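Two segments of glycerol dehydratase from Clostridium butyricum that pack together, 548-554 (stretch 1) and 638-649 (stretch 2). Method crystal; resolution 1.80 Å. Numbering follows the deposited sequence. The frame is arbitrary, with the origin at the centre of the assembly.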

ATOM      1  N   PRO A 548      -7.399 -17.037  17.307  1.00 22.56           N
ATOM      2  CA  PRO A 548      -8.858 -17.197  17.312  1.00 21.82           C
ATOM      3  C   PRO A 548      -9.289 -18.182  18.411  1.00 22.80           C
ATOM      4  O   PRO A 548      -8.614 -19.185  18.653  1.00 23.05           O
ATOM      5  CB  PRO A 548      -9.138 -17.701  15.906  1.00 22.22           C
ATOM      6  CG  PRO A 548      -7.964 -18.628  15.676  1.00 22.96           C
ATOM      7  CD  PRO A 548      -6.785 -17.869  16.251  1.00 22.24           C
ATOM      8  N   GLN A 549     -10.419 -17.892  19.058  1.00 21.85           N
ATOM      9  CA  GLN A 549     -10.934 -18.691  20.180  1.00 22.00           C
ATOM     10  C   GLN A 549     -12.050 -19.683  19.902  1.00 22.34           C
ATOM     11  O   GLN A 549     -13.010 -19.373  19.195  1.00 22.85           O
ATOM     12  CB  GLN A 549     -11.443 -17.754  21.282  1.00 22.48           C
ATOM     13  CG  GLN A 549     -10.384 -17.168  22.179  1.00 22.23           C
ATOM     14  CD  GLN A 549      -9.154 -16.755  21.414  1.00 24.32           C
ATOM     15  OE1 GLN A 549      -8.195 -17.517  21.312  1.00 23.36           O
ATOM     16  NE2 GLN A 549      -9.179 -15.548  20.856  1.00 23.79           N
ATOM     17  N   GLY A 550     -11.926 -20.869  20.494  1.00 21.98           N
ATOM     18  CA  GLY A 550     -12.964 -21.874  20.363  1.00 22.45           C
ATOM     19  C   GLY A 550     -13.847 -21.750  21.595  1.00 22.63           C
ATOM     20  O   GLY A 550     -13.343 -21.626  22.716  1.00 22.83           O
ATOM     21  N   VAL A 551     -15.162 -21.762  21.394  1.00 22.33           N
ATOM     22  CA  VAL A 551     -16.119 -21.641  22.492  1.00 22.39           C
ATOM     23  C   VAL A 551     -17.077 -22.830  22.500  1.00 22.55           C
ATOM     24  O   VAL A 551     -17.634 -23.182  21.464  1.00 23.80           O
ATOM     25  CB  VAL A 551     -16.952 -20.347  22.350  1.00 22.05           C
ATOM     26  CG1 VAL A 551     -17.909 -20.199  23.534  1.00 21.94           C
ATOM     27  CG2 VAL A 551     -16.012 -19.147  22.248  1.00 22.31           C
ATOM     28  N   GLY A 552     -17.243 -23.451  23.668  1.00 24.00           N
ATOM     29  CA  GLY A 552     -18.152 -24.580  23.806  1.00 24.82           C
ATOM     30  C   GLY A 552     -17.509 -25.942  24.022  1.00 25.34           C
ATOM     31  O   GLY A 552     -18.089 -26.966  23.652  1.00 25.90           O
ATOM     32  N   VAL A 553     -16.333 -25.974  24.643  1.00 24.78           N
ATOM     33  CA  VAL A 553     -15.631 -27.243  24.861  1.00 24.71           C
ATOM     34  C   VAL A 553     -16.409 -28.324  25.624  1.00 24.26           C
ATOM     35  O   VAL A 553     -16.444 -29.475  25.192  1.00 24.31           O
ATOM     36  CB  VAL A 553     -14.267 -27.019  25.563  1.00 24.59           C
ATOM     37  CG1 VAL A 553     -13.576 -28.368  25.805  1.00 26.05           C
ATOM     38  CG2 VAL A 553     -13.372 -26.145  24.687  1.00 25.84           C
ATOM     39  N   ALA A 554     -17.022 -27.978  26.752  1.00 24.17           N
ATOM     40  CA  ALA A 554     -17.766 -28.981  27.509  1.00 25.26           C
ATOM     41  C   ALA A 554     -18.972 -29.467  26.713  1.00 25.95           C
ATOM     42  O   ALA A 554     -19.326 -30.648  26.767  1.00 26.62           O
ATOM     43  CB  ALA A 554     -18.219 -28.416  28.848  1.00 24.60           C
TER
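Stretch 2 638-649: GLYPSSINVYFG

Stretch 2 begins extended and runs parallel to the strand of stretch 1, leaves it after P641 in a turn, and comes back over V551 as a helix. The backbones meet in a single bridge, Q549 with G638 (CA to CA 4.7 Å), closed by two hydrogen bonds: G638 N to P548 O, 3.2 Å, and G550 N to G638 O, 2.9 Å. G638 O also receives a CA-H...O contact from Q549 CA at 3.4 Å, and one step on L639 CA makes another to G550 O at 3.6 Å. The chains fit closely here, with a glycine on each. Q549 OE1 lies 3.2 Å from G638 CA, where a CB on G638 would clash with it; a CB on G550 would sit tightly against L639 CD2. The side chain of L639 starts away from stretch 1, but its end comes nearer, and CD2 reaches V553 CG2 at 3.9 Å. Y640, with chi1 in p, turns one face of its ring to the bent side chain of Q549: Q549 CG stands 3.3 Å from the centroid of the Y640 ring, 11° off the ring normal, a CH-pi contact. From P641 to I644 a type II' turn, closed by I644 N to P641 O at 2.9 Å, leads into a helix that includes N645 to G649 and continues beyond. Its axis crosses that of strand 548-551 at -64°, with a closest approach of 10.3 Å. V551, chi1 in t, is the main bump of stretch 1 and fills the hollow between turn and helix. V551 CG1 touches P641 CB at 4.0 Å and N645 CA at 4.1 Å; V551 CG2 meets I644 CG2 at 4.0 Å; V551 CB rests at the edge of the F648 ring, 3.8 Å from F648 CD1. S642 and S643 stay out of reach.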

ATOM      1  N   GLY A 638      -6.932 -20.652  20.904  1.00 20.58           N
ATOM      2  CA  GLY A 638      -7.162 -20.390  22.310  1.00 21.31           C
ATOM      3  C   GLY A 638      -8.535 -20.969  22.617  1.00 21.96           C
ATOM      4  O   GLY A 638      -9.278 -21.293  21.689  1.00 20.92           O
ATOM      5  N   LEU A 639      -8.864 -21.106  23.899  1.00 22.12           N
ATOM      6  CA  LEU A 639     -10.159 -21.634  24.322  1.00 22.53           C
ATOM      7  C   LEU A 639     -10.686 -20.812  25.502  1.00 22.74           C
ATOM      8  O   LEU A 639     -10.587 -21.232  26.650  1.00 23.14           O
ATOM      9  CB  LEU A 639     -10.023 -23.115  24.727  1.00 22.37           C
ATOM     10  CG  LEU A 639      -9.549 -24.104  23.651  1.00 22.28           C
ATOM     11  CD1 LEU A 639      -9.187 -25.423  24.309  1.00 24.18           C
ATOM     12  CD2 LEU A 639     -10.632 -24.305  22.591  1.00 22.70           C
ATOM     13  N   TYR A 640     -11.209 -19.621  25.208  1.00 22.36           N
ATOM     14  CA  TYR A 640     -11.775 -18.736  26.234  1.00 22.57           C
ATOM     15  C   TYR A 640     -12.966 -18.014  25.602  1.00 22.56           C
ATOM     16  O   TYR A 640     -13.027 -17.870  24.380  1.00 22.53           O
ATOM     17  CB  TYR A 640     -10.715 -17.774  26.786  1.00 22.53           C
ATOM     18  CG  TYR A 640     -10.160 -16.739  25.833  1.00 22.56           C
ATOM     19  CD1 TYR A 640     -10.859 -15.564  25.565  1.00 22.75           C
ATOM     20  CD2 TYR A 640      -8.901 -16.905  25.256  1.00 24.13           C
ATOM     21  CE1 TYR A 640     -10.313 -14.568  24.747  1.00 23.73           C
ATOM     22  CE2 TYR A 640      -8.345 -15.922  24.438  1.00 22.22           C
ATOM     23  CZ  TYR A 640      -9.052 -14.759  24.190  1.00 23.08           C
ATOM     24  OH  TYR A 640      -8.493 -13.785  23.392  1.00 22.93           O
ATOM     25  N   PRO A 641     -13.914 -17.522  26.421  1.00 23.55           N
ATOM     26  CA  PRO A 641     -15.051 -16.880  25.767  1.00 24.00           C
ATOM     27  C   PRO A 641     -15.444 -15.444  26.085  1.00 25.03           C
ATOM     28  O   PRO A 641     -16.396 -14.943  25.485  1.00 25.15           O
ATOM     29  CB  PRO A 641     -16.181 -17.796  26.179  1.00 25.00           C
ATOM     30  CG  PRO A 641     -15.873 -17.936  27.676  1.00 24.53           C
ATOM     31  CD  PRO A 641     -14.319 -18.020  27.749  1.00 25.56           C
ATOM     32  N   SER A 642     -14.757 -14.791  27.011  1.00 24.69           N
ATOM     33  CA  SER A 642     -15.173 -13.447  27.416  1.00 26.72           C
ATOM     34  C   SER A 642     -16.619 -13.680  27.887  1.00 27.12           C
ATOM     35  O   SER A 642     -16.846 -14.537  28.742  1.00 26.24           O
ATOM     36  CB  SER A 642     -15.137 -12.471  26.241  1.00 26.73           C
ATOM     37  OG  SER A 642     -15.360 -11.146  26.702  1.00 28.02           O
ATOM     38  N   SER A 643     -17.596 -12.955  27.344  1.00 27.22           N
ATOM     39  CA  SER A 643     -18.988 -13.182  27.748  1.00 27.63           C
ATOM     40  C   SER A 643     -19.826 -13.725  26.588  1.00 27.81           C
ATOM     41  O   SER A 643     -21.051 -13.815  26.689  1.00 29.06           O
ATOM     42  CB  SER A 643     -19.626 -11.883  28.280  1.00 28.95           C
ATOM     43  OG  SER A 643     -19.695 -10.860  27.292  1.00 28.04           O
ATOM     44  N   ILE A 644     -19.164 -14.123  25.503  1.00 26.48           N
ATOM     45  CA  ILE A 644     -19.866 -14.594  24.315  1.00 25.92           C
ATOM     46  C   ILE A 644     -20.540 -15.965  24.388  1.00 26.68           C
ATOM     47  O   ILE A 644     -21.344 -16.296  23.518  1.00 26.71           O
ATOM     48  CB  ILE A 644     -18.936 -14.559  23.070  1.00 25.95           C
ATOM     49  CG1 ILE A 644     -19.775 -14.413  21.796  1.00 25.62           C
ATOM     50  CG2 ILE A 644     -18.111 -15.845  22.985  1.00 25.12           C
ATOM     51  CD1 ILE A 644     -18.952 -14.128  20.544  1.00 26.05           C
ATOM     52  N   ASN A 645     -20.236 -16.759  25.411  1.00 26.18           N
ATOM     53  CA  ASN A 645     -20.862 -18.078  25.516  1.00 26.85           C
ATOM     54  C   ASN A 645     -22.384 -17.969  25.654  1.00 26.74           C
ATOM     55  O   ASN A 645     -23.118 -18.868  25.245  1.00 26.58           O
ATOM     56  CB  ASN A 645     -20.269 -18.874  26.686  1.00 27.12           C
ATOM     57  CG  ASN A 645     -20.465 -18.194  28.024  1.00 28.37           C
ATOM     58  OD1 ASN A 645     -19.948 -17.103  28.266  1.00 29.98           O
ATOM     59  ND2 ASN A 645     -21.212 -18.844  28.908  1.00 27.97           N
ATOM     60  N   VAL A 646     -22.857 -16.867  26.228  1.00 26.95           N
ATOM     61  CA  VAL A 646     -24.292 -16.658  26.382  1.00 27.57           C
ATOM     62  C   VAL A 646     -24.874 -16.308  25.013  1.00 26.82           C
ATOM     63  O   VAL A 646     -25.832 -16.930  24.563  1.00 27.42           O
ATOM     64  CB  VAL A 646     -24.586 -15.523  27.386  1.00 28.32           C
ATOM     65  CG1 VAL A 646     -26.087 -15.239  27.438  1.00 28.73           C
ATOM     66  CG2 VAL A 646     -24.080 -15.920  28.770  1.00 29.77           C
ATOM     67  N   TYR A 647     -24.280 -15.324  24.341  1.00 27.12           N
ATOM     68  CA  TYR A 647     -24.745 -14.921  23.014  1.00 27.41           C
ATOM     69  C   TYR A 647     -24.676 -16.068  22.005  1.00 26.55           C
ATOM     70  O   TYR A 647     -25.625 -16.298  21.253  1.00 25.71           O
ATOM     71  CB  TYR A 647     -23.920 -13.742  22.491  1.00 29.60           C
ATOM     72  CG  TYR A 647     -24.333 -13.292  21.109  1.00 32.17           C
ATOM     73  CD1 TYR A 647     -25.628 -12.837  20.865  1.00 33.88           C
ATOM     74  CD2 TYR A 647     -23.431 -13.315  20.046  1.00 33.22           C
ATOM     75  CE1 TYR A 647     -26.018 -12.416  19.596  1.00 35.03           C
ATOM     76  CE2 TYR A 647     -23.812 -12.895  18.771  1.00 35.03           C
ATOM     77  CZ  TYR A 647     -25.105 -12.446  18.557  1.00 35.40           C
ATOM     78  OH  TYR A 647     -25.491 -12.020  17.305  1.00 38.38           O
ATOM     79  N   PHE A 648     -23.550 -16.779  21.976  1.00 25.97           N
ATOM     80  CA  PHE A 648     -23.397 -17.905  21.053  1.00 26.10           C
ATOM     81  C   PHE A 648     -24.484 -18.939  21.338  1.00 25.96           C
ATOM     82  O   PHE A 648     -25.050 -19.532  20.418  1.00 25.19           O
ATOM     83  CB  PHE A 648     -22.014 -18.559  21.210  1.00 26.72           C
ATOM     84  CG  PHE A 648     -20.961 -18.042  20.243  1.00 26.49           C
ATOM     85  CD1 PHE A 648     -19.647 -18.520  20.312  1.00 27.02           C
ATOM     86  CD2 PHE A 648     -21.279 -17.108  19.260  1.00 26.14           C
ATOM     87  CE1 PHE A 648     -18.667 -18.074  19.413  1.00 25.88           C
ATOM     88  CE2 PHE A 648     -20.305 -16.654  18.353  1.00 26.78           C
ATOM     89  CZ  PHE A 648     -18.999 -17.142  18.433  1.00 25.84           C
ATOM     90  N   GLY A 649     -24.774 -19.145  22.619  1.00 26.31           N
ATOM     91  CA  GLY A 649     -25.795 -20.107  22.999  1.00 27.52           C
ATOM     92  C   GLY A 649     -27.168 -19.759  22.448  1.00 27.72           C
ATOM     93  O   GLY A 649     -27.930 -20.640  22.046  1.00 26.84           O
TER